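Local coordinates for protein flap endonuclease 1 (PDB 3ORY) that probably cleaves the 5' flaps of branched DNA during replication and repair, as a structure-specific nuclease of the FEN1 family from a hyperthermophilic archaeon, at residues 241-246 with 262-267; 311-316 with 342-347. All blocks are in the same frame, centred on the assembly; numbering follows the deposited sequence.

Contact 1: 241-246 with 262-267; sequences IDIGIL and KKALQL. With PO4 (phosphate ion), chain C.
Ile-243 meets Ala-264 and Leu-265 where two helices of the helix-two-turn-helix motif pack; in FEN1 relatives this motif holds duplex DNA. The axes of the short segments approach to 9.0 Å at 132°, nearer antiparallel than parallel. From CB, which points toward the second helix, Ile-243 forks. Its CG2 lies 3.9 Å from Ala-264 CB. With chi1 at -68°, CG1 instead stands beside the backbone N and passes over the backbone at Leu-265 CA, carrying CD1 to Leu-265 CD1 at 3.7 Å; these two side chains run alongside each other in the same direction. Leu-246, one turn later, brings CD1 to Ala-264 CB at 4.0 Å, and this small methyl is therefore touched by both residues. Cutting Ile-243 back to an alanine removes both branches, which would probably leave Leu-265 CD1 and the Ala-264 methyl without their isoleucine neighbour. Val-268 extends the apolar seam. At the start of the second helix a phosphate ion, probably from the crystallisation liquor, occupies a site consistent with one for a DNA phosphate: the backbone N of Lys-263 donates to its O2 at 3.3 Å, and Lys-262 N reaches O3 at 2.8 Å, almost straight at 172°.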
ATOM      1  N   ILE A 241      -6.910 -17.017   3.576  1.00 23.55           N
ATOM      2  CA  ILE A 241      -6.348 -17.075   2.231  1.00 23.63           C
ATOM      3  C   ILE A 241      -7.463 -17.324   1.204  1.00 23.95           C
ATOM      4  O   ILE A 241      -7.512 -16.675   0.159  1.00 24.36           O
ATOM      5  CB  ILE A 241      -5.238 -18.148   2.137  1.00 23.32           C
ATOM      6  CG1 ILE A 241      -4.012 -17.695   2.937  1.00 23.02           C
ATOM      7  CG2 ILE A 241      -4.871 -18.419   0.669  1.00 23.55           C
ATOM      8  CD1 ILE A 241      -2.947 -18.804   3.153  1.00 22.61           C
ATOM      9  N   ASP A 242      -8.369 -18.247   1.513  1.00 24.36           N
ATOM     10  CA  ASP A 242      -9.454 -18.561   0.597  1.00 24.53           C
ATOM     11  C   ASP A 242     -10.359 -17.347   0.351  1.00 25.02           C
ATOM     12  O   ASP A 242     -10.834 -17.143  -0.771  1.00 24.97           O
ATOM     13  CB  ASP A 242     -10.268 -19.766   1.091  1.00 24.25           C
ATOM     14  CG  ASP A 242      -9.636 -21.106   0.684  1.00 24.83           C
ATOM     15  OD1 ASP A 242      -8.625 -21.114  -0.046  1.00 23.27           O
ATOM     16  OD2 ASP A 242     -10.142 -22.162   1.094  1.00 24.34           O
ATOM     17  N   ILE A 243     -10.585 -16.543   1.390  1.00 25.26           N
ATOM     18  CA  ILE A 243     -11.331 -15.298   1.224  1.00 25.95           C
ATOM     19  C   ILE A 243     -10.641 -14.426   0.172  1.00 25.73           C
ATOM     20  O   ILE A 243     -11.301 -13.908  -0.746  1.00 26.31           O
ATOM     21  CB  ILE A 243     -11.531 -14.530   2.555  1.00 26.00           C
ATOM     22  CG1 ILE A 243     -12.469 -15.313   3.485  1.00 26.68           C
ATOM     23  CG2 ILE A 243     -12.138 -13.145   2.286  1.00 26.74           C
ATOM     24  CD1 ILE A 243     -12.447 -14.825   4.935  1.00 27.23           C
ATOM     25  N   GLY A 244      -9.317 -14.314   0.276  1.00 25.07           N
ATOM     26  CA  GLY A 244      -8.538 -13.532  -0.691  1.00 24.26           C
ATOM     27  C   GLY A 244      -8.664 -14.044  -2.116  1.00 24.29           C
ATOM     28  O   GLY A 244      -8.759 -13.245  -3.068  1.00 24.21           O
ATOM     29  N   ILE A 245      -8.641 -15.369  -2.265  1.00 24.15           N
ATOM     30  CA  ILE A 245      -8.760 -16.020  -3.572  1.00 24.60           C
ATOM     31  C   ILE A 245     -10.131 -15.732  -4.204  1.00 25.86           C
ATOM     32  O   ILE A 245     -10.232 -15.504  -5.421  1.00 25.75           O
ATOM     33  CB  ILE A 245      -8.472 -17.544  -3.468  1.00 24.46           C
ATOM     34  CG1 ILE A 245      -6.988 -17.785  -3.140  1.00 23.11           C
ATOM     35  CG2 ILE A 245      -8.866 -18.268  -4.756  1.00 24.88           C
ATOM     36  CD1 ILE A 245      -6.626 -19.222  -2.731  1.00 23.10           C
ATOM     37  N   LEU A 246     -11.177 -15.724  -3.380  1.00 26.35           N
ATOM     38  CA  LEU A 246     -12.519 -15.405  -3.879  1.00 27.85           C
ATOM     39  C   LEU A 246     -12.594 -13.967  -4.363  1.00 28.38           C
ATOM     40  O   LEU A 246     -13.304 -13.655  -5.331  1.00 28.75           O
ATOM     41  CB  LEU A 246     -13.581 -15.668  -2.810  1.00 27.77           C
ATOM     42  CG  LEU A 246     -13.825 -17.140  -2.476  1.00 27.59           C
ATOM     43  CD1 LEU A 246     -14.936 -17.269  -1.442  1.00 27.17           C
ATOM     44  CD2 LEU A 246     -14.186 -17.909  -3.731  1.00 27.36           C
ATOM     45  N   LYS A 262     -17.680  -9.420   2.567  1.00 36.50           N
ATOM     46  CA  LYS A 262     -18.623 -10.007   3.530  1.00 37.31           C
ATOM     47  C   LYS A 262     -19.157 -11.342   3.043  1.00 36.49           C
ATOM     48  O   LYS A 262     -19.272 -12.290   3.819  1.00 36.67           O
ATOM     49  CB  LYS A 262     -19.790  -9.057   3.841  1.00 38.53           C
ATOM     50  CG  LYS A 262     -19.392  -7.828   4.631  1.00 40.70           C
ATOM     51  CD  LYS A 262     -20.564  -6.858   4.771  1.00 44.94           C
ATOM     52  CE  LYS A 262     -20.136  -5.590   5.477  1.00 46.91           C
ATOM     53  NZ  LYS A 262     -21.279  -4.648   5.651  1.00 50.28           N
ATOM     54  N   LYS A 263     -19.476 -11.412   1.755  1.00 36.11           N
ATOM     55  CA  LYS A 263     -20.013 -12.631   1.160  1.00 35.51           C
ATOM     56  C   LYS A 263     -18.965 -13.735   1.117  1.00 33.84           C
ATOM     57  O   LYS A 263     -19.261 -14.882   1.459  1.00 33.34           O
ATOM     58  CB  LYS A 263     -20.562 -12.361  -0.243  1.00 36.10           C
ATOM     59  CG  LYS A 263     -21.188 -13.586  -0.946  1.00 38.57           C
ATOM     60  CD  LYS A 263     -22.440 -14.133  -0.240  1.00 42.92           C
ATOM     61  CE  LYS A 263     -23.403 -14.752  -1.262  1.00 44.95           C
ATOM     62  NZ  LYS A 263     -24.569 -15.463  -0.640  1.00 47.48           N
ATOM     63  N   ALA A 264     -17.746 -13.379   0.703  1.00 32.38           N
ATOM     64  CA  ALA A 264     -16.630 -14.323   0.684  1.00 31.27           C
ATOM     65  C   ALA A 264     -16.424 -14.929   2.074  1.00 30.85           C
ATOM     66  O   ALA A 264     -16.243 -16.128   2.197  1.00 31.19           O
ATOM     67  CB  ALA A 264     -15.341 -13.646   0.179  1.00 30.29           C
ATOM     68  N   LEU A 265     -16.476 -14.100   3.116  1.00 31.28           N
ATOM     69  CA  LEU A 265     -16.280 -14.572   4.493  1.00 31.29           C
ATOM     70  C   LEU A 265     -17.391 -15.536   4.904  1.00 32.01           C
ATOM     71  O   LEU A 265     -17.144 -16.575   5.529  1.00 30.94           O
ATOM     72  CB  LEU A 265     -16.225 -13.391   5.469  1.00 31.63           C
ATOM     73  CG  LEU A 265     -16.322 -13.736   6.965  1.00 32.70           C
ATOM     74  CD1 LEU A 265     -15.070 -14.481   7.462  1.00 29.47           C
ATOM     75  CD2 LEU A 265     -16.587 -12.484   7.800  1.00 32.79           C
ATOM     76  N   GLN A 266     -18.617 -15.173   4.539  1.00 32.97           N
ATOM     77  CA  GLN A 266     -19.790 -15.987   4.826  1.00 33.90           C
ATOM     78  C   GLN A 266     -19.662 -17.350   4.142  1.00 33.41           C
ATOM     79  O   GLN A 266     -19.880 -18.384   4.771  1.00 33.59           O
ATOM     80  CB  GLN A 266     -21.050 -15.247   4.356  1.00 35.09           C
ATOM     81  CG  GLN A 266     -22.244 -15.368   5.273  1.00 37.82           C
ATOM     82  CD  GLN A 266     -23.395 -14.479   4.822  1.00 41.46           C
ATOM     83  OE1 GLN A 266     -23.529 -14.175   3.638  1.00 42.12           O
ATOM     84  NE2 GLN A 266     -24.231 -14.062   5.767  1.00 42.40           N
ATOM     85  N   LEU A 267     -19.267 -17.348   2.865  1.00 32.61           N
ATOM     86  CA  LEU A 267     -19.166 -18.582   2.080  1.00 32.12           C
ATOM     87  C   LEU A 267     -18.103 -19.567   2.566  1.00 31.60           C
ATOM     88  O   LEU A 267     -18.346 -20.781   2.656  1.00 30.98           O
ATOM     89  CB  LEU A 267     -18.930 -18.275   0.599  1.00 32.04           C
ATOM     90  CG  LEU A 267     -20.071 -17.612  -0.180  1.00 33.47           C
ATOM     91  CD1 LEU A 267     -19.643 -17.316  -1.623  1.00 31.96           C
ATOM     92  CD2 LEU A 267     -21.352 -18.460  -0.147  1.00 34.34           C
TER
HETATM   93  P   PO4 C 355     -19.580  -7.059   0.504  1.00 64.81           P
HETATM   94  O1  PO4 C 355     -19.178  -6.435  -0.814  1.00 65.12           O
HETATM   95  O2  PO4 C 355     -19.939  -8.518   0.278  1.00 63.78           O
HETATM   96  O3  PO4 C 355     -18.454  -6.924   1.500  1.00 64.16           O
HETATM   97  O4  PO4 C 355     -20.786  -6.334   1.058  1.00 65.14           O

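Contact 2: 311-316 with 342-347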
ATOM      1  N   HIS A 311      21.827   4.129   6.389  1.00 41.34           N
ATOM      2  CA  HIS A 311      23.073   4.856   6.097  1.00 41.63           C
ATOM      3  C   HIS A 311      22.874   6.356   6.156  1.00 40.97           C
ATOM      4  O   HIS A 311      21.752   6.847   6.028  1.00 39.74           O
ATOM      5  CB  HIS A 311      23.628   4.473   4.721  1.00 42.07           C
ATOM      6  CG  HIS A 311      23.885   3.012   4.562  1.00 44.50           C
ATOM      7  ND1 HIS A 311      24.761   2.317   5.373  1.00 48.50           N
ATOM      8  CD2 HIS A 311      23.384   2.110   3.687  1.00 46.52           C
ATOM      9  CE1 HIS A 311      24.781   1.047   5.007  1.00 48.71           C
ATOM     10  NE2 HIS A 311      23.956   0.896   3.984  1.00 48.26           N
ATOM     11  N   THR A 312      23.976   7.080   6.348  1.00 40.71           N
ATOM     12  CA  THR A 312      23.954   8.532   6.404  1.00 40.41           C
ATOM     13  C   THR A 312      23.276   9.102   5.157  1.00 38.85           C
ATOM     14  O   THR A 312      23.656   8.770   4.041  1.00 37.92           O
ATOM     15  CB  THR A 312      25.394   9.091   6.531  1.00 41.48           C
ATOM     16  OG1 THR A 312      26.033   8.472   7.654  1.00 42.78           O
ATOM     17  CG2 THR A 312      25.393  10.615   6.723  1.00 42.10           C
ATOM     18  N   PRO A 313      22.254   9.956   5.347  1.00 38.27           N
ATOM     19  CA  PRO A 313      21.651  10.599   4.180  1.00 37.36           C
ATOM     20  C   PRO A 313      22.679  11.381   3.357  1.00 37.14           C
ATOM     21  O   PRO A 313      23.659  11.903   3.912  1.00 37.60           O
ATOM     22  CB  PRO A 313      20.618  11.542   4.795  1.00 37.49           C
ATOM     23  CG  PRO A 313      20.277  10.896   6.114  1.00 38.62           C
ATOM     24  CD  PRO A 313      21.551  10.293   6.599  1.00 38.52           C
ATOM     25  N   ASP A 314      22.456  11.435   2.046  1.00 35.66           N
ATOM     26  CA  ASP A 314      23.301  12.184   1.124  1.00 35.83           C
ATOM     27  C   ASP A 314      22.475  13.358   0.567  1.00 35.22           C
ATOM     28  O   ASP A 314      21.777  13.205  -0.436  1.00 34.51           O
ATOM     29  CB  ASP A 314      23.801  11.239   0.014  1.00 35.65           C
ATOM     30  CG  ASP A 314      24.744  11.919  -0.986  1.00 36.85           C
ATOM     31  OD1 ASP A 314      24.851  13.162  -1.022  1.00 37.05           O
ATOM     32  OD2 ASP A 314      25.362  11.181  -1.773  1.00 38.12           O
ATOM     33  N   PRO A 315      22.520  14.528   1.245  1.00 35.74           N
ATOM     34  CA  PRO A 315      21.650  15.654   0.869  1.00 35.30           C
ATOM     35  C   PRO A 315      21.820  16.104  -0.581  1.00 34.82           C
ATOM     36  O   PRO A 315      20.827  16.353  -1.270  1.00 34.21           O
ATOM     37  CB  PRO A 315      22.071  16.765   1.842  1.00 36.49           C
ATOM     38  CG  PRO A 315      22.544  16.012   3.058  1.00 36.82           C
ATOM     39  CD  PRO A 315      23.264  14.808   2.491  1.00 36.10           C
ATOM     40  N   ASP A 316      23.056  16.186  -1.060  1.00 34.73           N
ATOM     41  CA  ASP A 316      23.249  16.631  -2.433  1.00 34.51           C
ATOM     42  C   ASP A 316      22.616  15.669  -3.446  1.00 33.31           C
ATOM     43  O   ASP A 316      22.014  16.116  -4.426  1.00 32.91           O
ATOM     44  CB  ASP A 316      24.714  16.862  -2.766  1.00 35.44           C
ATOM     45  CG  ASP A 316      24.879  17.665  -4.042  1.00 36.28           C
ATOM     46  OD1 ASP A 316      24.673  18.886  -3.992  1.00 39.54           O
ATOM     47  OD2 ASP A 316      25.199  17.082  -5.086  1.00 37.85           O
ATOM     48  N   LYS A 342      18.790  15.945  10.925  1.00 43.87           N
ATOM     49  CA  LYS A 342      18.772  16.039  12.386  1.00 45.95           C
ATOM     50  C   LYS A 342      17.985  14.889  13.005  1.00 45.82           C
ATOM     51  O   LYS A 342      18.480  14.203  13.902  1.00 45.99           O
ATOM     52  CB  LYS A 342      18.228  17.394  12.850  1.00 47.07           C
ATOM     53  CG  LYS A 342      19.110  18.605  12.479  1.00 50.23           C
ATOM     54  CD  LYS A 342      20.411  18.705  13.312  1.00 55.93           C
ATOM     55  CE  LYS A 342      21.597  17.952  12.670  1.00 57.23           C
ATOM     56  NZ  LYS A 342      21.994  18.492  11.332  1.00 58.51           N
ATOM     57  N   ALA A 343      16.778  14.657  12.494  1.00 45.81           N
ATOM     58  CA  ALA A 343      15.932  13.583  13.003  1.00 46.03           C
ATOM     59  C   ALA A 343      16.563  12.206  12.759  1.00 46.07           C
ATOM     60  O   ALA A 343      16.439  11.313  13.594  1.00 45.89           O
ATOM     61  CB  ALA A 343      14.536  13.670  12.405  1.00 45.52           C
ATOM     62  N   PHE A 344      17.259  12.050  11.629  1.00 46.26           N
ATOM     63  CA  PHE A 344      17.957  10.798  11.304  1.00 46.66           C
ATOM     64  C   PHE A 344      19.038  10.487  12.338  1.00 48.01           C
ATOM     65  O   PHE A 344      19.128   9.371  12.839  1.00 47.50           O
ATOM     66  CB  PHE A 344      18.586  10.872   9.905  1.00 46.16           C
ATOM     67  CG  PHE A 344      19.092   9.550   9.392  1.00 45.82           C
ATOM     68  CD1 PHE A 344      18.332   8.802   8.497  1.00 45.42           C
ATOM     69  CD2 PHE A 344      20.333   9.056   9.791  1.00 46.78           C
ATOM     70  CE1 PHE A 344      18.795   7.574   8.010  1.00 44.65           C
ATOM     71  CE2 PHE A 344      20.801   7.828   9.312  1.00 46.61           C
ATOM     72  CZ  PHE A 344      20.028   7.090   8.426  1.00 45.30           C
ATOM     73  N   LYS A 345      19.860  11.490  12.627  1.00 50.00           N
ATOM     74  CA  LYS A 345      20.936  11.395  13.609  1.00 52.55           C
ATOM     75  C   LYS A 345      20.393  11.032  15.003  1.00 53.79           C
ATOM     76  O   LYS A 345      20.973  10.202  15.697  1.00 54.15           O
ATOM     77  CB  LYS A 345      21.709  12.723  13.626  1.00 53.46           C
ATOM     78  CG  LYS A 345      22.968  12.793  14.495  1.00 56.29           C
ATOM     79  CD  LYS A 345      23.668  14.144  14.272  1.00 59.46           C
ATOM     80  CE  LYS A 345      24.295  14.709  15.548  1.00 62.22           C
ATOM     81  NZ  LYS A 345      25.697  14.241  15.779  1.00 64.15           N
ATOM     82  N   GLU A 346      19.267  11.638  15.383  1.00 54.94           N
ATOM     83  CA  GLU A 346      18.666  11.431  16.705  1.00 56.87           C
ATOM     84  C   GLU A 346      17.906  10.105  16.840  1.00 56.60           C
ATOM     85  O   GLU A 346      18.042   9.413  17.852  1.00 56.80           O
ATOM     86  CB  GLU A 346      17.741  12.604  17.072  1.00 57.43           C
ATOM     87  CG  GLU A 346      18.471  13.915  17.404  1.00 60.69           C
ATOM     88  CD  GLU A 346      17.593  15.167  17.247  1.00 63.50           C
ATOM     89  OE1 GLU A 346      16.497  15.075  16.646  1.00 64.38           O
ATOM     90  OE2 GLU A 346      18.009  16.252  17.720  1.00 65.16           O
ATOM     91  N   ASN A 347      17.116   9.762  15.822  1.00 56.24           N
ATOM     92  CA  ASN A 347      16.188   8.626  15.900  1.00 56.50           C
ATOM     93  C   ASN A 347      16.721   7.303  15.359  1.00 56.61           C
ATOM     94  O   ASN A 347      16.271   6.234  15.772  1.00 56.35           O
ATOM     95  CB  ASN A 347      14.858   8.966  15.217  1.00 55.61           C
ATOM     96  CG  ASN A 347      14.089  10.064  15.938  1.00 56.76           C
ATOM     97  OD1 ASN A 347      14.428  10.453  17.059  1.00 57.54           O
ATOM     98  ND2 ASN A 347      13.045  10.569  15.294  1.00 55.86           N
TER
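Phe-344 and Pro-313 supply the apolar part of this contact, reaching for each other from opposite directions. The evidence for a CH-pi interaction is geometric: Pro-313 CD stands 3.6 Å from the centroid of the Phe-344 ring and 11° off the ring normal, almost directly over the middle of one face. The neighbouring ring atom, Pro-313 CG, lies over the root of the same aromatic ring, 3.7 Å from Phe-344 CG, and two adjacent methylene groups thus share that face. Phe-344 gets there with CG swung opposite its backbone N (chi1 -169°), which sends the ring outward from the helix toward the loop.

The polar approach involves the backbone of His-311. Its carbonyl O comes to 3.0 Å from Phe-344 CZ, a tight fit, and stands 3.6 Å from both Phe-344 CE1 and Phe-344 CE2. The even spacing shows that the oxygen straddles the CZ end, lying obliquely and out of the ring plane on the Pro-313 side. Thr-312 CA adds a looser touch, 4.3 Å from Phe-344 CE2.

In the fold, the loop leads into helix 315-325, which with helix 330-347 forms a C-terminal helical pair. Asp-314 is the N-cap of the first of these helices, its OD1 accepting a hydrogen bond from Ala-317 N. In the second helix, Tyr-340 touches Pro-313 and Val-341 touches Pro-315, widening the apolar patch beyond Phe-344.

Backbone and side-chain hydrogen bonds tie both segments to earlier parts of the chain: His-311 pairs through its backbone with Gly-157, Asp-314 likewise with Ala-155, and Asn-347 ND2 donates to Val-83 O.

Contact 1 and contact 2 lie on opposite sides of the chain's centre, at about 21 Å and 25 Å from it, with their own centres about 44 Å apart. Their nearest atoms are still about 33 Å from each other, so neither packs on the other. Along the chain they follow in series, contact 1 closing before contact 2 opens. The phosphate is held by the start of helix 261-271, away from the apolar seam of contact 1; that site, not the buried seam, is consistent with a DNA-binding surface, whereas 311-316 with 342-347 is structural packing that sets helix 330-347 against the loop leading into helix 315-325, next to the end of helix 143-156.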